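Local atomic coordinates of malonate decarboxylase subunit alpha (Acinetobacter baumannii ATCC 17978, PDB entry 6MPR), a protein that probably transfers the acyl carrier protein of malonate decarboxylase from acetyl to malonate, forming the malonyl thioester that is then decarboxylated. Residues Asn262-His268 with Lys293-Thr299; Asn393-Arg399 with Arg425-Val430. All blocks are in the same frame, centred on the assembly; numbering follows the deposited sequence. Where two conformers were deposited one is given.

Contact 1 of 2, residues Asn262-His268 with Lys293-Thr299; sequences NVQSLNH and KICRNWT
Strands 265-268 and 297-299 run parallel, their axes 4.9 Å apart at closest approach and inclined at 35°. Ser265 pairs with Asn297 (CA-CA 4.6 Å) and Leu266 with Trp298 (5.3 Å). Asn297 N donates to Gln264 O (3.1 Å), Leu266 N to Asn297 O (3.2 Å) and Thr299 N to Leu266 O (3.2 Å). Cys295, with positive phi (61°), donates its N to Val263 O (2.9 Å), and Arg296 N shares Gln264 O (2.8 Å). These are neighbouring strands of a beta-alpha-beta unit, joined through helix 272-287 in the parallel part of a mixed sheet, consistent with a Rossmann-like fold; the first follows a Schellman motif at Asn262, which ends helix 244-261. Gln264, folded back (chi1 and chi2 both m), spends its whole amide here: NE2 donates to Asn262 O (3.0 Å) and Lys293 O (2.8 Å), while OE1 accepts from Arg296 NE (2.8 Å) and NH2 (3.3 Å). Arg296 NH1 forms a salt bridge with Glu316. Asn267 ND2 reaches Thr299 O (2.7 Å), whereas the buried Thr299 OG1 has no partner in the model. Leu266 CD2 makes a CH-pi contact with the Trp298 six-membered ring (3.5 Å to the centroid), and the indole edge meets the His268 face in a T-shaped pair (centroids 4.9 Å, planes at 82°). Trp298 NE1 is satisfied by Cys295 O (2.8 Å); the His268 nitrogens bond Tyr258 and Glu278.

Contact 2 of 2, residues Asn393-Arg399 with Arg425-Val430; sequences NMGHDPR and RGKKLV
Three direct hydrogen bonds tie the extended segment 425-430 to the turn that leaves helix 391-394. Lys428, its side chain all-trans, sends NZ to Met394 O (2.7 Å) at the helix end; its backbone N donates to Asp397 OD1 (3.1 Å), and Arg425 NH1 donates to Arg399 O (2.9 Å). The nearest CA pairs are Gly395-Val430 (5.5 Å) and Asp397-Lys428 (5.2 Å). Among the charges, Asp397 OD2 forms a salt bridge with Arg399 NE (2.8 Å), so its carboxylate serves both segments. Arg425 lays a guanidinium face against Arg399 CD, which lies 3.5 Å from Arg425 NH2; the positive charge of Arg425 is met by Asp470 and Asp471 of the second subunit. Lys428 NZ also bonds Gly357 O. Water mediates further links: one molecule accepts from Lys428 NZ (2.9 Å) and donates to Asn393 O (2.7 Å) and His396 O (2.9 Å), and a second lies 2.7 Å from Asp397 OD2 and 2.8 Å from Gly426 O. Apolar packing is modest. Pro398 CD rests 3.5 Å from Lys428 CB, and Val430 CG1 approaches Gly395 CA to 3.8 Å, where Gly395, the first non-helical residue (phi -102°, psi 55°), offers bare backbone. The contact thus fastens a helix-ending loop over the approach to and start of parallel strand 429-433 in the mixed sheet, at the dimer interface.

Overall arrangement
The two contacts follow one another along the chain, contact 1 closing at Thr299 before contact 2 opens at Asn393, and their centres lie about 15 Å apart. Both reach the same mixed sheet, where strand 363-366 stands between 265-268 of contact 1 and 429-433 of contact 2. They also touch directly: Met394 CE packs 3.3 Å from Asn267 CB, and Leu429 CD2 lies 4.1 Å from Val263 CG2. Contact 1 thus joins neighbouring strands within the sheet, whereas contact 2 attaches a loop beside it. Each meets the second subunit, contact 1 by packing on Val152 and contact 2 by salt bridges of Arg425, a hydrogen bond and packing, so this sheet region borders the dimer interface.

Contact 1 of 2, residues Asn262-His268 with Lys293-Thr299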
# COMPACT_ATOMS: atom_id res chain seq x y z
N ASN A 262 16.83 13.80 -12.29
CA ASN A 262 17.42 12.46 -12.39
C ASN A 262 16.40 11.37 -12.04
O ASN A 262 16.66 10.48 -11.23
CB ASN A 262 18.66 12.36 -11.51
CG ASN A 262 19.55 11.18 -11.87
OD1 ASN A 262 19.70 10.83 -13.05
ND2 ASN A 262 20.15 10.55 -10.86
N VAL A 263 15.23 11.44 -12.68
CA VAL A 263 14.14 10.50 -12.41
C VAL A 263 14.49 9.14 -13.00
O VAL A 263 14.67 9.01 -14.21
CB VAL A 263 12.82 11.03 -13.00
CG1 VAL A 263 11.69 10.01 -12.85
CG2 VAL A 263 12.46 12.38 -12.37
N GLN A 264 14.61 8.14 -12.13
CA GLN A 264 14.93 6.77 -12.52
C GLN A 264 13.70 5.88 -12.65
O GLN A 264 13.74 4.90 -13.41
CB GLN A 264 15.84 6.10 -11.48
CG GLN A 264 17.10 6.85 -11.13
CD GLN A 264 17.96 7.05 -12.35
OE1 GLN A 264 18.40 6.08 -12.97
NE2 GLN A 264 18.18 8.31 -12.72
N SER A 265 12.64 6.18 -11.91
CA SER A 265 11.47 5.30 -11.83
C SER A 265 10.21 6.15 -11.84
O SER A 265 10.20 7.26 -11.30
CB SER A 265 11.52 4.44 -10.56
OG SER A 265 11.66 5.25 -9.40
N LEU A 266 9.15 5.64 -12.46
CA LEU A 266 7.99 6.50 -12.66
C LEU A 266 6.78 5.70 -13.10
O LEU A 266 6.89 4.55 -13.55
CB LEU A 266 8.29 7.61 -13.69
CG LEU A 266 8.39 7.22 -15.17
CD1 LEU A 266 8.55 8.48 -15.99
CD2 LEU A 266 9.56 6.24 -15.48
N ASN A 267 5.62 6.33 -12.95
CA ASN A 267 4.38 5.94 -13.59
C ASN A 267 3.89 7.08 -14.49
O ASN A 267 4.04 8.26 -14.16
CB ASN A 267 3.33 5.61 -12.54
CG ASN A 267 1.93 5.42 -13.13
OD1 ASN A 267 1.07 6.30 -13.00
ND2 ASN A 267 1.68 4.25 -13.74
N HIS A 268 3.33 6.71 -15.64
CA HIS A 268 2.64 7.63 -16.54
C HIS A 268 1.15 7.37 -16.46
O HIS A 268 0.71 6.23 -16.68
CB HIS A 268 3.04 7.42 -18.00
CG HIS A 268 4.36 8.01 -18.38
ND1 HIS A 268 4.86 7.89 -19.66
CD2 HIS A 268 5.25 8.75 -17.69
CE1 HIS A 268 6.03 8.53 -19.73
NE2 HIS A 268 6.27 9.07 -18.54
N LYS A 293 20.11 6.80 -18.08
CA LYS A 293 20.25 7.79 -17.01
C LYS A 293 18.93 8.21 -16.42
O LYS A 293 18.93 8.84 -15.35
CB LYS A 293 20.96 9.05 -17.53
CG LYS A 293 22.35 8.78 -18.05
CD LYS A 293 23.02 10.06 -18.51
CE LYS A 293 24.27 9.74 -19.30
NZ LYS A 293 24.72 10.94 -20.06
N ILE A 294 17.82 7.95 -17.11
CA ILE A 294 16.47 8.30 -16.66
C ILE A 294 15.51 7.21 -17.13
O ILE A 294 15.76 6.51 -18.11
CB ILE A 294 15.98 9.67 -17.18
CG1 ILE A 294 15.87 9.66 -18.71
CG2 ILE A 294 16.91 10.80 -16.72
CD1 ILE A 294 15.16 10.86 -19.28
N CYS A 295 14.40 7.08 -16.40
CA CYS A 295 13.25 6.29 -16.85
C CYS A 295 13.60 4.82 -17.06
O CYS A 295 13.22 4.21 -18.06
CB CYS A 295 12.66 6.88 -18.14
SG CYS A 295 12.16 8.62 -18.02
N ARG A 296 14.28 4.24 -16.07
CA ARG A 296 14.70 2.84 -16.15
C ARG A 296 13.65 1.86 -15.66
O ARG A 296 13.42 0.82 -16.29
CB ARG A 296 15.99 2.65 -15.36
CG ARG A 296 17.15 3.44 -15.94
CD ARG A 296 18.47 3.01 -15.33
NE ARG A 296 18.58 3.44 -13.94
CZ ARG A 296 18.65 2.62 -12.90
NH1 ARG A 296 18.64 1.30 -13.08
NH2 ARG A 296 18.74 3.12 -11.67
N ASN A 297 12.97 2.17 -14.56
CA ASN A 297 12.09 1.22 -13.89
C ASN A 297 10.68 1.78 -13.82
O ASN A 297 10.48 2.90 -13.35
CB ASN A 297 12.64 0.91 -12.50
CG ASN A 297 14.09 0.50 -12.54
OD1 ASN A 297 14.42 -0.54 -13.10
ND2 ASN A 297 14.96 1.33 -11.97
N TRP A 298 9.70 1.00 -14.27
CA TRP A 298 8.36 1.51 -14.45
C TRP A 298 7.32 0.70 -13.67
O TRP A 298 7.44 -0.52 -13.52
CB TRP A 298 7.98 1.50 -15.94
CG TRP A 298 8.85 2.36 -16.82
CD1 TRP A 298 10.18 2.16 -17.14
CD2 TRP A 298 8.44 3.51 -17.54
NE1 TRP A 298 10.61 3.14 -18.00
CE2 TRP A 298 9.56 3.98 -18.27
CE3 TRP A 298 7.22 4.21 -17.64
CZ2 TRP A 298 9.49 5.11 -19.09
CZ3 TRP A 298 7.17 5.33 -18.45
CH2 TRP A 298 8.30 5.77 -19.17
N THR A 299 6.31 1.40 -13.18
CA THR A 299 5.04 0.80 -12.79
C THR A 299 4.03 1.26 -13.84
O THR A 299 3.68 2.44 -13.89
CB THR A 299 4.61 1.21 -11.38
OG1 THR A 299 4.55 2.64 -11.30
CG2 THR A 299 5.60 0.70 -10.36

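Contact 2 of 2, residues Asn393-Arg399 with Arg425-Val430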
# COMPACT_ATOMS: atom_id res chain seq x y z
N ASN A 393 -3.67 7.77 -5.18
CA ASN A 393 -2.57 7.01 -4.62
C ASN A 393 -1.26 7.32 -5.33
O ASN A 393 -0.20 7.37 -4.71
CB ASN A 393 -2.87 5.52 -4.69
CG ASN A 393 -1.72 4.67 -4.19
OD1 ASN A 393 -1.38 4.71 -3.00
ND2 ASN A 393 -1.09 3.91 -5.09
N MET A 394 -1.33 7.55 -6.64
CA MET A 394 -0.13 7.90 -7.39
C MET A 394 0.26 9.36 -7.21
O MET A 394 1.45 9.69 -7.21
CB MET A 394 -0.34 7.57 -8.86
CG MET A 394 -0.87 6.16 -9.10
SD MET A 394 0.32 4.90 -8.59
CE MET A 394 1.62 5.29 -9.73
N GLY A 395 -0.73 10.24 -7.07
CA GLY A 395 -0.49 11.67 -7.01
C GLY A 395 -0.54 12.28 -5.62
O GLY A 395 -1.28 13.24 -5.37
N HIS A 396 0.26 11.74 -4.70
CA HIS A 396 0.47 12.39 -3.42
C HIS A 396 1.89 12.12 -2.94
O HIS A 396 2.56 11.19 -3.40
CB HIS A 396 -0.55 11.91 -2.37
CG HIS A 396 -0.28 10.53 -1.84
ND1 HIS A 396 -0.78 9.40 -2.44
CD2 HIS A 396 0.44 10.11 -0.78
CE1 HIS A 396 -0.36 8.33 -1.78
NE2 HIS A 396 0.37 8.73 -0.76
N ASP A 397 2.35 12.97 -2.04
CA ASP A 397 3.62 12.77 -1.36
C ASP A 397 3.46 11.70 -0.29
O ASP A 397 2.75 11.92 0.70
CB ASP A 397 4.09 14.09 -0.74
CG ASP A 397 5.42 13.94 -0.03
OD1 ASP A 397 6.24 13.11 -0.49
OD2 ASP A 397 5.64 14.65 0.97
N PRO A 398 4.07 10.52 -0.46
CA PRO A 398 3.90 9.44 0.53
C PRO A 398 4.64 9.75 1.82
O PRO A 398 5.88 9.63 1.86
CB PRO A 398 4.49 8.22 -0.20
CG PRO A 398 5.55 8.81 -1.12
CD PRO A 398 4.99 10.15 -1.56
N ARG A 399 3.92 10.14 2.87
CA ARG A 399 4.56 10.62 4.09
C ARG A 399 5.05 9.48 4.99
O ARG A 399 5.66 9.76 6.03
CB ARG A 399 3.58 11.54 4.85
CG ARG A 399 3.22 12.83 4.07
CD ARG A 399 4.36 13.87 4.10
NE ARG A 399 4.11 15.05 3.26
CZ ARG A 399 3.44 16.13 3.66
NH1 ARG A 399 2.95 16.19 4.88
NH2 ARG A 399 3.28 17.15 2.83
N ARG A 425 12.71 16.28 4.97
CA ARG A 425 12.60 15.06 4.19
C ARG A 425 12.35 15.38 2.72
O ARG A 425 11.95 16.49 2.34
CB ARG A 425 11.49 14.14 4.72
CG ARG A 425 10.28 14.88 5.24
CD ARG A 425 9.21 13.86 5.48
NE ARG A 425 8.07 14.36 6.24
CZ ARG A 425 7.02 13.60 6.53
NH1 ARG A 425 7.01 12.35 6.10
NH2 ARG A 425 6.01 14.08 7.23
N GLY A 426 12.64 14.39 1.88
CA GLY A 426 12.35 14.50 0.47
C GLY A 426 10.86 14.41 0.22
O GLY A 426 10.04 14.30 1.13
N LYS A 427 10.52 14.47 -1.07
CA LYS A 427 9.13 14.41 -1.52
C LYS A 427 9.06 13.68 -2.86
O LYS A 427 9.97 13.79 -3.69
CB LYS A 427 8.52 15.82 -1.70
CG LYS A 427 8.69 16.77 -0.53
CD LYS A 427 7.98 18.09 -0.83
CE LYS A 427 7.91 19.01 0.39
NZ LYS A 427 9.20 19.70 0.68
N LYS A 428 7.99 12.93 -3.06
CA LYS A 428 7.83 12.32 -4.37
C LYS A 428 7.40 13.39 -5.37
O LYS A 428 6.66 14.32 -5.04
CB LYS A 428 6.80 11.21 -4.32
CG LYS A 428 6.57 10.42 -5.61
CD LYS A 428 5.22 9.73 -5.46
CE LYS A 428 4.77 9.04 -6.71
NZ LYS A 428 3.55 8.24 -6.38
N LEU A 429 7.86 13.24 -6.62
CA LEU A 429 7.46 14.17 -7.68
C LEU A 429 6.08 13.80 -8.19
O LEU A 429 5.81 12.64 -8.51
CB LEU A 429 8.46 14.17 -8.83
CG LEU A 429 9.83 14.82 -8.56
CD1 LEU A 429 10.65 14.01 -7.55
CD2 LEU A 429 10.59 15.01 -9.88
N VAL A 430 5.19 14.78 -8.23
CA VAL A 430 3.82 14.62 -8.69
C VAL A 430 3.59 15.73 -9.70
O VAL A 430 3.59 16.91 -9.34
CB VAL A 430 2.82 14.69 -7.52
CG1 VAL A 430 1.40 14.78 -8.02
CG2 VAL A 430 3.00 13.48 -6.62
O HOH W 1 2.11 8.40 -3.85
O HOH W 2 7.72 14.04 2.61
O HOH W 3 8.34 11.08 3.76